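Local coordinates for alpha-catenin-like protein hmp-1 (Caenorhabditis elegans, PDB 5XA5) that links cadherin-catenin complexes to actin filaments at cell junctions and is required for cell migration and shape changes during embryonic body enclosure and elongation, at residues T99-V102 / M103-T106; L130-A133 / V134-L138. All coordinates share one frame; numbering follows the deposited sequence.

Interaction 1 (T99-V102 / M103-T106)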
ATOM      1  N   THR A  99     -16.967   8.344  11.073  1.00 42.61           N
ATOM      2  CA  THR A  99     -16.386   9.583  11.588  1.00 37.18           C
ATOM      3  C   THR A  99     -16.738  10.736  10.665  1.00 45.30           C
ATOM      4  O   THR A  99     -16.852  11.888  11.102  1.00 41.29           O
ATOM      5  CB  THR A  99     -14.862   9.509  11.725  1.00 39.67           C
ATOM      6  OG1 THR A  99     -14.298   9.079  10.479  1.00 42.71           O
ATOM      7  CG2 THR A  99     -14.476   8.537  12.817  1.00 44.26           C
ATOM      8  N   GLY A 100     -16.897  10.414   9.383  1.00 41.30           N
ATOM      9  CA  GLY A 100     -17.288  11.397   8.392  1.00 43.68           C
ATOM     10  C   GLY A 100     -18.666  11.939   8.711  1.00 38.27           C
ATOM     11  O   GLY A 100     -18.918  13.143   8.610  1.00 41.14           O
ATOM     12  N   GLN A 101     -19.567  11.043   9.102  1.00 39.91           N
ATOM     13  CA  GLN A 101     -20.916  11.460   9.481  1.00 41.48           C
ATOM     14  C   GLN A 101     -20.900  12.380  10.696  1.00 42.39           C
ATOM     15  O   GLN A 101     -21.583  13.401  10.705  1.00 43.05           O
ATOM     16  CB  GLN A 101     -21.804  10.244   9.757  1.00 54.95           C
ATOM     17  CG  GLN A 101     -22.208   9.471   8.509  1.00 68.36           C
ATOM     18  CD  GLN A 101     -22.781  10.368   7.426  1.00 83.97           C
ATOM     19  OE1 GLN A 101     -23.964  10.713   7.452  1.00 89.23           O
ATOM     20  NE2 GLN A 101     -21.944  10.749   6.464  1.00 87.36           N
ATOM     21  N   VAL A 102     -20.132  12.014  11.719  1.00 43.31           N
ATOM     22  CA  VAL A 102     -20.002  12.857  12.908  1.00 46.57           C
ATOM     23  C   VAL A 102     -19.406  14.219  12.558  1.00 48.44           C
ATOM     24  O   VAL A 102     -19.835  15.244  13.090  1.00 44.67           O
ATOM     25  CB  VAL A 102     -19.136  12.188  13.998  1.00 48.92           C
ATOM     26  CG1 VAL A 102     -18.881  13.160  15.150  1.00 50.07           C
ATOM     27  CG2 VAL A 102     -19.806  10.923  14.507  1.00 46.36           C
ATOM     28  N   MET A 103     -18.430  14.238  11.655  1.00 44.48           N
ATOM     29  CA  MET A 103     -17.828  15.500  11.237  1.00 39.61           C
ATOM     30  C   MET A 103     -18.847  16.401  10.537  1.00 40.69           C
ATOM     31  O   MET A 103     -18.883  17.613  10.772  1.00 41.16           O
ATOM     32  CB  MET A 103     -16.631  15.251  10.315  1.00 37.43           C
ATOM     33  CG  MET A 103     -15.960  16.507   9.798  1.00 44.54           C
ATOM     34  SD  MET A 103     -15.021  17.371  11.059  1.00 41.47           S
ATOM     35  CE  MET A 103     -16.079  18.769  11.415  1.00 42.84           C
ATOM     36  N   ILE A 104     -19.677  15.813   9.680  1.00 40.58           N
ATOM     37  CA  ILE A 104     -20.681  16.585   8.950  1.00 42.79           C
ATOM     38  C   ILE A 104     -21.718  17.168   9.909  1.00 46.58           C
ATOM     39  O   ILE A 104     -22.153  18.313   9.746  1.00 46.72           O
ATOM     40  CB  ILE A 104     -21.376  15.729   7.868  1.00 44.60           C
ATOM     41  CG1 ILE A 104     -20.379  15.396   6.754  1.00 47.16           C
ATOM     42  CG2 ILE A 104     -22.583  16.464   7.284  1.00 48.50           C
ATOM     43  CD1 ILE A 104     -20.878  14.369   5.757  1.00 56.22           C
ATOM     44  N   GLN A 105     -22.093  16.395  10.924  1.00 42.68           N
ATOM     45  CA  GLN A 105     -23.049  16.877  11.920  1.00 43.55           C
ATOM     46  C   GLN A 105     -22.477  17.966  12.826  1.00 47.43           C
ATOM     47  O   GLN A 105     -23.073  19.038  12.966  1.00 45.00           O
ATOM     48  CB  GLN A 105     -23.558  15.718  12.778  1.00 53.62           C
ATOM     49  CG  GLN A 105     -24.856  15.096  12.287  1.00 76.56           C
ATOM     50  CD  GLN A 105     -26.011  16.087  12.262  1.00 88.40           C
ATOM     51  OE1 GLN A 105     -26.058  17.028  13.058  1.00 89.60           O
ATOM     52  NE2 GLN A 105     -26.948  15.879  11.344  1.00 95.30           N
ATOM     53  N   THR A 106     -21.331  17.696  13.449  1.00 46.18           N
ATOM     54  CA  THR A 106     -20.752  18.660  14.381  1.00 41.28           C
ATOM     55  C   THR A 106     -20.247  19.866  13.620  1.00 41.80           C
ATOM     56  O   THR A 106     -20.250  20.985  14.131  1.00 45.78           O
ATOM     57  CB  THR A 106     -19.590  18.079  15.193  1.00 43.18           C
ATOM     58  OG1 THR A 106     -18.593  17.565  14.304  1.00 43.45           O
ATOM     59  CG2 THR A 106     -20.083  16.960  16.100  1.00 47.01           C
TER

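Interaction 2 (L130-A133 / V134-L138)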
ATOM      1  N   LEU A 130     -11.795  12.051  12.215  1.00 36.23           N
ATOM      2  CA  LEU A 130     -12.031  11.691  10.815  1.00 32.01           C
ATOM      3  C   LEU A 130     -10.727  11.531  10.048  1.00 34.65           C
ATOM      4  O   LEU A 130     -10.543  10.550   9.330  1.00 33.79           O
ATOM      5  CB  LEU A 130     -12.907  12.732  10.105  1.00 35.71           C
ATOM      6  CG  LEU A 130     -13.005  12.628   8.570  1.00 33.94           C
ATOM      7  CD1 LEU A 130     -13.549  11.272   8.104  1.00 36.16           C
ATOM      8  CD2 LEU A 130     -13.842  13.769   7.995  1.00 34.54           C
ATOM      9  N   LEU A 131      -9.829  12.496  10.190  1.00 33.00           N
ATOM     10  CA  LEU A 131      -8.581  12.445   9.426  1.00 34.04           C
ATOM     11  C   LEU A 131      -7.653  11.352   9.966  1.00 33.47           C
ATOM     12  O   LEU A 131      -6.810  10.820   9.236  1.00 31.38           O
ATOM     13  CB  LEU A 131      -7.884  13.818   9.432  1.00 32.71           C
ATOM     14  CG  LEU A 131      -8.681  14.940   8.741  1.00 31.08           C
ATOM     15  CD1 LEU A 131      -7.840  16.196   8.621  1.00 29.84           C
ATOM     16  CD2 LEU A 131      -9.179  14.508   7.362  1.00 31.39           C
ATOM     17  N   THR A 132      -7.825  10.995  11.235  1.00 32.93           N
ATOM     18  CA  THR A 132      -7.095   9.866  11.814  1.00 31.51           C
ATOM     19  C   THR A 132      -7.606   8.551  11.225  1.00 29.72           C
ATOM     20  O   THR A 132      -6.834   7.607  10.983  1.00 33.54           O
ATOM     21  CB  THR A 132      -7.234   9.848  13.344  1.00 35.91           C
ATOM     22  OG1 THR A 132      -6.509  10.954  13.895  1.00 38.71           O
ATOM     23  CG2 THR A 132      -6.677   8.556  13.921  1.00 43.46           C
ATOM     24  N   ALA A 133      -8.918   8.476  11.000  1.00 33.80           N
ATOM     25  CA  ALA A 133      -9.510   7.286  10.389  1.00 31.74           C
ATOM     26  C   ALA A 133      -9.076   7.171   8.930  1.00 34.27           C
ATOM     27  O   ALA A 133      -8.883   6.068   8.413  1.00 36.52           O
ATOM     28  CB  ALA A 133     -11.025   7.318  10.499  1.00 38.64           C
ATOM     29  N   VAL A 134      -8.904   8.311   8.269  1.00 33.12           N
ATOM     30  CA  VAL A 134      -8.371   8.317   6.910  1.00 28.40           C
ATOM     31  C   VAL A 134      -6.937   7.805   6.921  1.00 31.65           C
ATOM     32  O   VAL A 134      -6.566   6.981   6.090  1.00 32.10           O
ATOM     33  CB  VAL A 134      -8.436   9.730   6.280  1.00 30.78           C
ATOM     34  CG1 VAL A 134      -7.681   9.764   4.963  1.00 28.46           C
ATOM     35  CG2 VAL A 134      -9.890  10.125   6.095  1.00 29.86           C
ATOM     36  N   ALA A 135      -6.150   8.270   7.887  1.00 28.87           N
ATOM     37  CA  ALA A 135      -4.755   7.843   8.001  1.00 29.39           C
ATOM     38  C   ALA A 135      -4.645   6.339   8.261  1.00 30.64           C
ATOM     39  O   ALA A 135      -3.798   5.667   7.663  1.00 31.57           O
ATOM     40  CB  ALA A 135      -4.051   8.627   9.103  1.00 30.72           C
ATOM     41  N   LYS A 136      -5.501   5.810   9.138  1.00 30.88           N
ATOM     42  CA  LYS A 136      -5.479   4.374   9.433  1.00 35.17           C
ATOM     43  C   LYS A 136      -5.857   3.566   8.196  1.00 37.35           C
ATOM     44  O   LYS A 136      -5.298   2.490   7.958  1.00 35.83           O
ATOM     45  CB  LYS A 136      -6.409   4.040  10.608  1.00 37.99           C
ATOM     46  CG  LYS A 136      -5.770   4.316  11.960  1.00 37.06           C
ATOM     47  CD  LYS A 136      -6.737   4.152  13.119  1.00 50.59           C
ATOM     48  CE  LYS A 136      -6.049   4.499  14.431  1.00 56.05           C
ATOM     49  NZ  LYS A 136      -6.966   4.397  15.597  1.00 61.83           N
ATOM     50  N   PHE A 137      -6.779   4.092   7.393  1.00 33.97           N
ATOM     51  CA  PHE A 137      -7.156   3.422   6.151  1.00 33.63           C
ATOM     52  C   PHE A 137      -5.972   3.347   5.193  1.00 32.56           C
ATOM     53  O   PHE A 137      -5.742   2.319   4.566  1.00 32.38           O
ATOM     54  CB  PHE A 137      -8.336   4.119   5.453  1.00 34.08           C
ATOM     55  CG  PHE A 137      -8.713   3.470   4.145  1.00 32.23           C
ATOM     56  CD1 PHE A 137      -9.540   2.366   4.133  1.00 32.72           C
ATOM     57  CD2 PHE A 137      -8.249   3.960   2.932  1.00 40.15           C
ATOM     58  CE1 PHE A 137      -9.889   1.749   2.945  1.00 36.85           C
ATOM     59  CE2 PHE A 137      -8.605   3.344   1.733  1.00 36.93           C
ATOM     60  CZ  PHE A 137      -9.420   2.236   1.749  1.00 34.72           C
ATOM     61  N   LEU A 138      -5.221   4.434   5.081  1.00 29.25           N
ATOM     62  CA  LEU A 138      -4.086   4.451   4.174  1.00 24.44           C
ATOM     63  C   LEU A 138      -3.009   3.484   4.631  1.00 28.65           C
ATOM     64  O   LEU A 138      -2.340   2.882   3.799  1.00 28.83           O
ATOM     65  CB  LEU A 138      -3.496   5.856   4.043  1.00 28.14           C
ATOM     66  CG  LEU A 138      -4.439   6.901   3.443  1.00 30.65           C
ATOM     67  CD1 LEU A 138      -3.757   8.244   3.414  1.00 29.65           C
ATOM     68  CD2 LEU A 138      -4.838   6.484   2.041  1.00 31.31           C
TER

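Interaction 1 (T99-V102 / M103-T106)
Thr106 turns its hydroxyl into the position between its backbone N and carbonyl carbon (chi1 56°), which aims OG1 back along the helix at Val102, one turn earlier. There Val102 O takes two donors from the same residue: Thr106 N at 2.9 Å, nearly straight at 174°, and Thr106 OG1, also at 2.9 Å. The hydroxyl approaches well off the line of the carbonyl, with a C=O...OG1 angle of 134°, whereas the amide arrives closer to that line. The same rotation sets Thr106 CG2 beside its own backbone N, where it meets Val102 CG1 at 4.1 Å as the two branched side chains cross. Thr106 OG1 is also hydrogen-bonded to Ser126 on helix 117-165, so a valine in its place would probably leave Val102 O with the amide alone and Ser126 without this partner. On another face of the helix, Ile104 CG1 sits 3.3 Å from Gly100 O, off the oxygen end of that carbonyl, which also accepts the amide of Ile104. Gln101 runs alongside Ile104 and bends at chi2, bringing its NE2 to 3.8 Å from Ile104 CD1. This is regular i to i+4 alpha-helical bonding, in which Thr99 O likewise receives Met103 N at 2.9 Å. The turn belongs to helix 83-112 of the N-terminal vinculin-family part of the protein, a region built of helical bundles. Thr99, Val102 and Thr106 meet helix 117-165, while Met103 and Ile104 pack on helix 51-74.

Interaction 2 (L130-A133 / V134-L138)
Lys136 runs alongside Thr132, one helical turn further on, both side chains heading in one direction. From the lysine's CB, 3.6 Å from Thr132 O, the chain continues to CG, again 3.6 Å from that oxygen, because chi1 (-81°) places CG beside the lysine's own backbone N. CD passes Thr132 O at 4.1 Å; CE then reaches the threonine methyl, CG2, at 4.1 Å. Beyond CG the lysine is fully extended, carrying NZ past this methyl. Thr132 O accepts Lys136 N at 2.9 Å with an N-H...O angle of 156°, and Thr132 OG1 is hydrogen-bonded to Arg128 O, a turn earlier. On the buried side, Val134 CG2 sits 3.3 Å from Leu130 O and 4.3 Å from Leu130 CD1, touching backbone and side chain of the preceding turn. The carbonyl of Leu130 also receives the amide of Val134, part of the i to i+4 bonding that continues to Leu138. In the long helix 117-165 of the N-terminal vinculin-family bundle, Leu130, Val134, Phe137 and Leu138 pack on apolar side chains of another protein's chain, consistent with beta-catenin binding; Leu131, Thr132, Val134 and Ala135 face helix 23-36, whereas Leu130, Ala133 and Phe137 face helix 83-112.

Interactions 1 and 2 lie on successive helices, 83-112 and 117-165, with centres about 14 Å apart, and they meet directly where the helices pack. Leu130 carries most of this junction: its CD1 lies 3.3 Å from Thr99 OG1 and 3.7 Å from Gly100 N, while its CD2 reaches Met103 CG at 3.9 Å. Ala133 CB adds a contact of 3.7 Å to Thr99 OG1. These methyl carbons only pack on the Thr99 hydroxyl, whose hydrogen bond goes to Ala95 O. Met103 and Leu130 each also touch apolar side chains of a chain of another protein, placing the helix-helix seam beside an intermolecular surface.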